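Local coordinates for protein Pgp2 (Campylobacter jejuni subsp. jejuni, PDB 6XJ6) that probably trims peptidoglycan as an LD-carboxypeptidase of the YkuD family and directs helical cell shape, with a peptidoglycan-binding pocket on its accessory NTF2 domain, at residues Asn103-Val108 / Ser239-Leu244; Ala178-Trp183 / Lys269-Lys274; Lys184-Trp187 / Asn193-Leu196. All blocks are in the same frame, centred on the assembly; numbering follows the deposited sequence.

Contact 1 of 3, residues Asn103-Val108 / Ser239-Leu244; sequences NLLDKV and SPYPNL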
loop_
_atom_site.group_PDB
_atom_site.type_symbol
_atom_site.label_atom_id
_atom_site.label_comp_id
_atom_site.label_asym_id
_atom_site.label_seq_id
_atom_site.Cartn_x
_atom_site.Cartn_y
_atom_site.Cartn_z
ATOM N N ASN A 103 -7.366 -2.809 3.752
ATOM C CA ASN A 103 -6.222 -3.623 3.385
ATOM C C ASN A 103 -5.841 -4.525 4.558
ATOM O O ASN A 103 -6.492 -4.542 5.609
ATOM C CB ASN A 103 -5.079 -2.746 2.865
ATOM C CG ASN A 103 -4.460 -1.865 3.939
ATOM O OD1 ASN A 103 -4.400 -2.230 5.109
ATOM N ND2 ASN A 103 -3.966 -0.703 3.531
ATOM N N LEU A 104 -4.786 -5.313 4.370
ATOM C CA LEU A 104 -4.413 -6.289 5.390
ATOM C C LEU A 104 -4.082 -5.611 6.715
ATOM O O LEU A 104 -4.453 -6.106 7.784
ATOM C CB LEU A 104 -3.230 -7.121 4.908
ATOM C CG LEU A 104 -2.704 -8.144 5.912
ATOM C CD1 LEU A 104 -3.734 -9.220 6.192
ATOM C CD2 LEU A 104 -1.409 -8.740 5.388
ATOM N N LEU A 105 -3.359 -4.492 6.674
ATOM C CA LEU A 105 -3.021 -3.797 7.912
ATOM C C LEU A 105 -4.281 -3.309 8.616
ATOM O O LEU A 105 -4.446 -3.503 9.824
ATOM C CB LEU A 105 -2.071 -2.637 7.615
ATOM C CG LEU A 105 -1.618 -1.828 8.833
ATOM C CD1 LEU A 105 -0.761 -2.662 9.771
ATOM C CD2 LEU A 105 -0.869 -0.592 8.373
ATOM N N ASP A 106 -5.182 -2.675 7.869
ATOM C CA ASP A 106 -6.481 -2.300 8.414
ATOM C C ASP A 106 -7.145 -3.490 9.090
ATOM O O ASP A 106 -7.657 -3.382 10.211
ATOM C CB ASP A 106 -7.386 -1.800 7.288
ATOM C CG ASP A 106 -6.882 -0.518 6.636
ATOM O OD1 ASP A 106 -6.301 0.334 7.335
ATOM O OD2 ASP A 106 -7.106 -0.361 5.419
ATOM N N LYS A 107 -7.163 -4.639 8.410
ATOM C CA LYS A 107 -7.893 -5.791 8.934
ATOM C C LYS A 107 -7.269 -6.308 10.222
ATOM O O LYS A 107 -7.984 -6.607 11.184
ATOM C CB LYS A 107 -7.960 -6.905 7.890
ATOM C CG LYS A 107 -8.869 -6.608 6.708
ATOM C CD LYS A 107 -8.808 -7.746 5.710
ATOM C CE LYS A 107 -9.778 -7.563 4.568
ATOM N NZ LYS A 107 -9.713 -8.731 3.653
ATOM N N VAL A 108 -5.942 -6.457 10.260
ATOM C CA VAL A 108 -5.331 -7.012 11.464
ATOM C C VAL A 108 -5.414 -6.034 12.627
ATOM O O VAL A 108 -5.336 -6.447 13.791
ATOM C CB VAL A 108 -3.899 -7.541 11.240
ATOM C CG1 VAL A 108 -3.891 -8.592 10.145
ATOM C CG2 VAL A 108 -2.935 -6.410 10.922
ATOM N N SER A 239 6.272 1.423 -1.491
ATOM C CA SER A 239 5.497 2.644 -1.532
ATOM C C SER A 239 5.407 3.302 -0.163
ATOM O O SER A 239 5.249 2.614 0.851
ATOM C CB SER A 239 4.074 2.314 -1.989
ATOM O OG SER A 239 4.081 1.602 -3.215
ATOM N N PRO A 240 5.441 4.631 -0.107
ATOM C CA PRO A 240 5.230 5.315 1.170
ATOM C C PRO A 240 3.787 5.148 1.618
ATOM O O PRO A 240 2.872 5.092 0.797
ATOM C CB PRO A 240 5.542 6.781 0.833
ATOM C CG PRO A 240 5.196 6.906 -0.597
ATOM C CD PRO A 240 5.579 5.589 -1.222
ATOM N N TYR A 241 3.604 5.067 2.933
ATOM C CA TYR A 241 2.315 4.706 3.523
ATOM C C TYR A 241 1.847 5.816 4.458
ATOM O O TYR A 241 2.302 5.888 5.614
ATOM C CB TYR A 241 2.413 3.374 4.276
ATOM C CG TYR A 241 1.052 2.776 4.571
ATOM C CD1 TYR A 241 0.309 3.196 5.664
ATOM C CD2 TYR A 241 0.488 1.821 3.729
ATOM C CE1 TYR A 241 -0.928 2.669 5.928
ATOM C CE2 TYR A 241 -0.753 1.297 3.980
ATOM C CZ TYR A 241 -1.465 1.725 5.077
ATOM O OH TYR A 241 -2.715 1.216 5.359
ATOM N N PRO A 242 0.963 6.707 4.008
ATOM C CA PRO A 242 0.493 7.784 4.891
ATOM C C PRO A 242 -0.211 7.223 6.110
ATOM O O PRO A 242 -0.945 6.240 6.022
ATOM C CB PRO A 242 -0.477 8.574 4.008
ATOM C CG PRO A 242 -0.054 8.265 2.596
ATOM C CD PRO A 242 0.420 6.846 2.642
ATOM N N ASN A 243 -0.000 7.879 7.247
ATOM C CA ASN A 243 -0.639 7.445 8.478
ATOM C C ASN A 243 -0.750 8.630 9.426
ATOM O O ASN A 243 -0.080 9.652 9.257
ATOM C CB ASN A 243 0.150 6.306 9.126
ATOM C CG ASN A 243 1.504 6.744 9.589
ATOM O OD1 ASN A 243 1.670 7.166 10.730
ATOM N ND2 ASN A 243 2.484 6.664 8.701
ATOM N N LEU A 244 -1.606 8.470 10.432
ATOM C CA LEU A 244 -1.827 9.492 11.446
ATOM C C LEU A 244 -1.182 9.134 12.775
ATOM O O LEU A 244 -1.628 9.606 13.825
ATOM C CB LEU A 244 -3.323 9.740 11.627
ATOM C CG LEU A 244 -3.975 10.390 10.409
ATOM C CD1 LEU A 244 -5.449 10.631 10.653
ATOM C CD2 LEU A 244 -3.278 11.696 10.082
HETATM O O HOH W 1 -4.439 2.415 6.810
#
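Asn-103 and Tyr-241 approach from opposite directions and meet through one direct bond. Asn-103 ND2 donates to Tyr-241 OH at 2.9 Å, nearly straight at 175°. The hydroxyl lies in the plane of the amide, and ND2 sits at the ring edge, in the ring plane. The two planes are still turned 54° apart. The amide is placed by a first torsion of 68°, which puts CG between the backbone N and the carbonyl carbon. Its OD1 thereby folds back over the start of helix 104-108 and accepts from Asp-106 N at 2.9 Å. In return Asn-103 N donates to Asp-106 OD2 at 3.0 Å, on the anti side and somewhat out of the carboxylate plane. This is a capping box. Asp-106 OD2 is also hydrogen-bonded to Tyr-79. One water links the two segments, 2.8 Å from Asp-106 OD1 and 2.6 Å from Tyr-241 OH. Leu-105 adds an apolar touch, its CD2 lying 4.1 Å from Tyr-241 CZ. The helix belongs to the catalytic domain and Tyr-241 to the NTF2-like domain, so the contact joins the two. Its chemistry implies a fixed amide rotation: OD1 is held by the helix N-terminus, which turns ND2 to the buried phenol, so one amide caps the helix and bonds the other domain.

Contact 2 of 3, residues Ala178-Trp183 / Lys269-Lys274; sequences ADLFTW and KILYVK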
loop_
_atom_site.group_PDB
_atom_site.type_symbol
_atom_site.label_atom_id
_atom_site.label_comp_id
_atom_site.label_asym_id
_atom_site.label_seq_id
_atom_site.Cartn_x
_atom_site.Cartn_y
_atom_site.Cartn_z
ATOM N N ALA A 178 17.418 -3.482 1.524
ATOM C CA ALA A 178 18.470 -4.279 2.137
ATOM C C ALA A 178 17.917 -5.124 3.278
ATOM O O ALA A 178 18.280 -6.298 3.422
ATOM C CB ALA A 178 19.592 -3.368 2.621
ATOM N N ASP A 179 17.027 -4.548 4.096
ATOM C CA ASP A 179 16.398 -5.317 5.166
ATOM C C ASP A 179 15.543 -6.445 4.603
ATOM O O ASP A 179 15.550 -7.566 5.130
ATOM C CB ASP A 179 15.530 -4.404 6.030
ATOM C CG ASP A 179 16.336 -3.491 6.928
ATOM O OD1 ASP A 179 17.540 -3.751 7.141
ATOM O OD2 ASP A 179 15.744 -2.512 7.441
ATOM N N LEU A 180 14.786 -6.162 3.540
ATOM C CA LEU A 180 13.951 -7.184 2.916
ATOM C C LEU A 180 14.772 -8.409 2.527
ATOM O O LEU A 180 14.365 -9.548 2.779
ATOM C CB LEU A 180 13.265 -6.596 1.686
ATOM C CG LEU A 180 12.337 -7.532 0.910
ATOM C CD1 LEU A 180 11.082 -7.827 1.713
ATOM C CD2 LEU A 180 11.986 -6.927 -0.428
ATOM N N PHE A 181 15.923 -8.196 1.879
ATOM C CA PHE A 181 16.721 -9.333 1.435
ATOM C C PHE A 181 17.474 -9.991 2.586
ATOM O O PHE A 181 17.796 -11.182 2.508
ATOM C CB PHE A 181 17.631 -8.918 0.276
ATOM C CG PHE A 181 16.897 -8.848 -1.021
ATOM C CD1 PHE A 181 16.717 -9.986 -1.787
ATOM C CD2 PHE A 181 16.314 -7.671 -1.438
ATOM C CE1 PHE A 181 16.003 -9.942 -2.962
ATOM C CE2 PHE A 181 15.592 -7.621 -2.615
ATOM C CZ PHE A 181 15.438 -8.759 -3.378
ATOM N N THR A 182 17.744 -9.244 3.661
ATOM C CA THR A 182 18.324 -9.840 4.859
ATOM C C THR A 182 17.304 -10.723 5.559
ATOM O O THR A 182 17.631 -11.825 6.023
ATOM C CB THR A 182 18.806 -8.730 5.795
ATOM O OG1 THR A 182 19.772 -7.911 5.114
ATOM C CG2 THR A 182 19.439 -9.312 7.062
ATOM N N TRP A 183 16.058 -10.253 5.631
ATOM C CA TRP A 183 14.963 -11.059 6.158
ATOM C C TRP A 183 14.742 -12.304 5.305
ATOM O O TRP A 183 14.558 -13.406 5.837
ATOM C CB TRP A 183 13.725 -10.162 6.202
ATOM C CG TRP A 183 12.374 -10.799 6.423
ATOM C CD1 TRP A 183 11.837 -11.219 7.607
ATOM C CD2 TRP A 183 11.367 -11.005 5.432
ATOM N NE1 TRP A 183 10.569 -11.700 7.405
ATOM C CE2 TRP A 183 10.255 -11.576 6.076
ATOM C CE3 TRP A 183 11.302 -10.766 4.056
ATOM C CZ2 TRP A 183 9.088 -11.911 5.392
ATOM C CZ3 TRP A 183 10.151 -11.107 3.377
ATOM C CH2 TRP A 183 9.057 -11.675 4.045
ATOM N N LYS A 269 3.003 -11.624 -2.144
ATOM C CA LYS A 269 3.376 -11.242 -0.792
ATOM C C LYS A 269 3.189 -9.742 -0.617
ATOM O O LYS A 269 3.452 -8.957 -1.534
ATOM C CB LYS A 269 4.852 -11.555 -0.535
ATOM C CG LYS A 269 5.200 -13.032 -0.542
ATOM C CD LYS A 269 4.757 -13.740 0.722
ATOM C CE LYS A 269 5.511 -13.256 1.963
ATOM N NZ LYS A 269 5.027 -13.954 3.186
ATOM N N ILE A 270 2.761 -9.342 0.579
ATOM C CA ILE A 270 2.698 -7.932 0.949
ATOM C C ILE A 270 3.173 -7.797 2.386
ATOM O O ILE A 270 2.753 -8.562 3.259
ATOM C CB ILE A 270 1.288 -7.322 0.822
ATOM C CG1 ILE A 270 0.643 -7.682 -0.521
ATOM C CG2 ILE A 270 1.378 -5.813 0.995
ATOM C CD1 ILE A 270 -0.797 -7.202 -0.662
ATOM N N LEU A 271 4.060 -6.836 2.623
ATOM C CA LEU A 271 4.460 -6.435 3.961
ATOM C C LEU A 271 4.048 -4.988 4.177
ATOM O O LEU A 271 4.264 -4.138 3.307
ATOM C CB LEU A 271 5.976 -6.548 4.146
ATOM C CG LEU A 271 6.627 -7.908 3.889
ATOM C CD1 LEU A 271 8.133 -7.807 4.038
ATOM C CD2 LEU A 271 6.077 -8.963 4.828
ATOM N N TYR A 272 3.453 -4.716 5.328
ATOM C CA TYR A 272 3.240 -3.359 5.811
ATOM C C TYR A 272 4.239 -3.156 6.937
ATOM O O TYR A 272 4.252 -3.928 7.894
ATOM C CB TYR A 272 1.794 -3.176 6.291
ATOM C CG TYR A 272 0.804 -3.307 5.151
ATOM C CD1 TYR A 272 0.360 -4.554 4.737
ATOM C CD2 TYR A 272 0.369 -2.194 4.447
ATOM C CE1 TYR A 272 -0.501 -4.691 3.673
ATOM C CE2 TYR A 272 -0.509 -2.320 3.376
ATOM C CZ TYR A 272 -0.934 -3.571 2.995
ATOM O OH TYR A 272 -1.784 -3.709 1.926
ATOM N N VAL A 273 5.107 -2.153 6.798
ATOM C CA VAL A 273 6.252 -2.010 7.685
ATOM C C VAL A 273 6.377 -0.574 8.173
ATOM O O VAL A 273 5.864 0.366 7.569
ATOM C CB VAL A 273 7.574 -2.448 7.000
ATOM C CG1 VAL A 273 7.433 -3.826 6.364
ATOM C CG2 VAL A 273 8.032 -1.422 5.955
ATOM N N LYS A 274 7.079 -0.419 9.286
ATOM C CA LYS A 274 7.600 0.869 9.701
ATOM C C LYS A 274 9.119 0.783 9.755
ATOM O O LYS A 274 9.700 -0.305 9.755
ATOM C CB LYS A 274 7.052 1.289 11.070
ATOM C CG LYS A 274 7.473 0.385 12.208
ATOM C CD LYS A 274 6.888 0.838 13.529
ATOM C CE LYS A 274 7.206 -0.161 14.613
ATOM N NZ LYS A 274 6.544 0.170 15.905
#
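Ala-178 O takes two bonds from one residue. Thr-182 OG1 is 2.8 Å from Ala-178 O and above the carbonyl plane; Thr-182 N comes from the opposite face. Both belong to the helix itself. Across to the strand the contact is apolar and centres on Leu-271. Its CD1 lies over one face of the Trp-183 indole, offset toward the rim. This is a CH-pi contact: Leu-271 CD1 is 4.2 Å from the centroid of the six-membered ring of Trp-183, 21° off its normal. Leu-271 CD1 also meets Leu-180 CD1 at 3.8 Å, so it sits against both helix side chains. Trp-183 has CG anti to the backbone N (chi1 167°), and this carries the indole from the helix to the strand. Lys-269 CE comes to the ring edge, 4.4 Å from Trp-183 CH2, while its NZ is salt-bridged to Glu-286. Trp-183 NE1 is hydrogen-bonded to Tyr-199. Helix 170-188 thus packs across the curved antiparallel sheet of the NTF2-like fold, the local segments running at 121° to each other. Strand 263-275 lies there between strand 249-260 and the short C-terminal strands 281-283 and 285-286, both of which also touch Trp-183.

Contact 3 of 3, residues Lys184-Trp187 / Asn193-Leu196; sequences KLAW and NTYL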
loop_
_atom_site.group_PDB
_atom_site.type_symbol
_atom_site.label_atom_id
_atom_site.label_comp_id
_atom_site.label_asym_id
_atom_site.label_seq_id
_atom_site.Cartn_x
_atom_site.Cartn_y
_atom_site.Cartn_z
ATOM N N LYS A 184 14.787 -12.151 3.978
ATOM C CA LYS A 184 14.668 -13.293 3.076
ATOM C C LYS A 184 15.752 -14.329 3.353
ATOM O O LYS A 184 15.479 -15.536 3.404
ATOM C CB LYS A 184 14.762 -12.804 1.629
ATOM C CG LYS A 184 14.692 -13.894 0.570
ATOM C CD LYS A 184 14.867 -13.294 -0.817
ATOM C CE LYS A 184 14.920 -14.347 -1.897
ATOM N NZ LYS A 184 16.145 -15.192 -1.800
ATOM N N LEU A 185 16.996 -13.878 3.522
ATOM C CA LEU A 185 18.086 -14.814 3.772
ATOM C C LEU A 185 17.889 -15.542 5.095
ATOM O O LEU A 185 18.178 -16.740 5.205
ATOM C CB LEU A 185 19.423 -14.071 3.770
ATOM C CG LEU A 185 20.656 -14.951 4.000
ATOM C CD1 LEU A 185 20.806 -15.962 2.873
ATOM C CD2 LEU A 185 21.910 -14.108 4.118
ATOM N N ALA A 186 17.408 -14.830 6.113
ATOM C CA ALA A 186 17.158 -15.463 7.404
ATOM C C ALA A 186 16.114 -16.567 7.277
ATOM O O ALA A 186 16.281 -17.659 7.834
ATOM C CB ALA A 186 16.706 -14.411 8.415
ATOM N N TRP A 187 15.027 -16.301 6.548
ATOM C CA TRP A 187 14.022 -17.335 6.328
ATOM C C TRP A 187 14.600 -18.499 5.539
ATOM O O TRP A 187 14.347 -19.666 5.864
ATOM C CB TRP A 187 12.818 -16.745 5.593
ATOM C CG TRP A 187 11.786 -17.770 5.237
ATOM C CD1 TRP A 187 10.729 -18.170 6.004
ATOM C CD2 TRP A 187 11.714 -18.535 4.027
ATOM N NE1 TRP A 187 10.003 -19.134 5.346
ATOM C CE2 TRP A 187 10.586 -19.375 4.129
ATOM C CE3 TRP A 187 12.494 -18.591 2.865
ATOM C CZ2 TRP A 187 10.217 -20.259 3.116
ATOM C CZ3 TRP A 187 12.124 -19.469 1.859
ATOM C CH2 TRP A 187 10.996 -20.291 1.992
ATOM N N ASN A 193 16.420 -16.228 14.924
ATOM C CA ASN A 193 16.658 -14.985 15.652
ATOM C C ASN A 193 16.745 -13.792 14.707
ATOM O O ASN A 193 16.145 -12.741 14.963
ATOM C CB ASN A 193 17.912 -15.106 16.515
ATOM C CG ASN A 193 17.719 -16.057 17.679
ATOM O OD1 ASN A 193 16.588 -16.381 18.044
ATOM N ND2 ASN A 193 18.819 -16.508 18.270
ATOM N N THR A 194 17.487 -13.928 13.605
ATOM C CA THR A 194 17.555 -12.835 12.639
ATOM C C THR A 194 16.188 -12.571 12.020
ATOM O O THR A 194 15.773 -11.416 11.873
ATOM C CB THR A 194 18.591 -13.148 11.559
ATOM O OG1 THR A 194 19.869 -13.366 12.169
ATOM C CG2 THR A 194 18.702 -11.990 10.567
ATOM N N TYR A 195 15.478 -13.635 11.642
ATOM C CA TYR A 195 14.147 -13.491 11.057
ATOM C C TYR A 195 13.225 -12.709 11.985
ATOM O O TYR A 195 12.581 -11.739 11.569
ATOM C CB TYR A 195 13.595 -14.889 10.769
ATOM C CG TYR A 195 12.151 -14.972 10.319
ATOM C CD1 TYR A 195 11.152 -15.303 11.227
ATOM C CD2 TYR A 195 11.791 -14.774 8.989
ATOM C CE1 TYR A 195 9.837 -15.407 10.834
ATOM C CE2 TYR A 195 10.467 -14.877 8.584
ATOM C CZ TYR A 195 9.500 -15.200 9.513
ATOM O OH TYR A 195 8.178 -15.311 9.132
ATOM N N LEU A 196 13.173 -13.099 13.258
ATOM C CA LEU A 196 12.274 -12.454 14.207
ATOM C C LEU A 196 12.654 -11.010 14.503
ATOM O O LEU A 196 11.790 -10.232 14.920
ATOM C CB LEU A 196 12.226 -13.247 15.513
ATOM C CG LEU A 196 11.593 -14.635 15.430
ATOM C CD1 LEU A 196 11.760 -15.373 16.746
ATOM C CD2 LEU A 196 10.119 -14.526 15.059
#
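Trp-187 and Tyr-195 lie side by side and point the same way, one from each helix. They touch near their roots, with Trp-187 CB 4.1 Å from Tyr-195 CD2. Further along, Trp-187 CD1 is 4.2 Å from Tyr-195 CE2. Both side chains have CG anti to the backbone N (chi1 176° for Trp-187, 173° for Tyr-195), and the two rings rise from the helices together. Beside them Ala-186 points toward the other helix. Ala-186 CB is 3.5 Å from Tyr-195 N and 3.9 Å from Tyr-195 CB. The small side chain allows a close backbone approach, with the CA atoms of Ala-186 and Tyr-195 5.1 Å apart. The two helices are the end of the long helix 170-188 and the short helix 192-196, joined by a short link in the NTF2-like domain. The chain thus bends back, and the short helix packs beside the end of the long one. Thr-194 completes the packing from the other side of Tyr-195 N. Its CG2 reaches Ala-186 CB at 3.8 Å, while its OG1 is turned elsewhere and hydrogen-bonded to Asp-191. The aromatic groups have further partners. The Trp-187 ring makes a cation-pi contact with Lys-229. Tyr-195 meets Phe-223 edge-to-face, and its hydroxyl is hydrogen-bonded to Lys-219 of helix 212-223.

In the fold
Contact 2 touches both of the others, while contacts 1 and 3 stay about 12 Å apart at their nearest atoms. The centres of contacts 1 and 2 are about 14 Å apart. Tyr-272, next to Leu-271 on the strand, bridges them: its OH is 3.6 Å from Asn-103 CB, and its CE2 is 3.7 Å from Tyr-241 CE2. Contacts 2 and 3 share helix 170-188, with centres about 11 Å apart. There Trp-183 NE1 packs 3.4 Å from Tyr-195 CE2. Packing thus runs from the domain interface through the NTF2-like sheet to its helices. All three contacts lie away from the predicted catalytic residues His-119 and Cys-136.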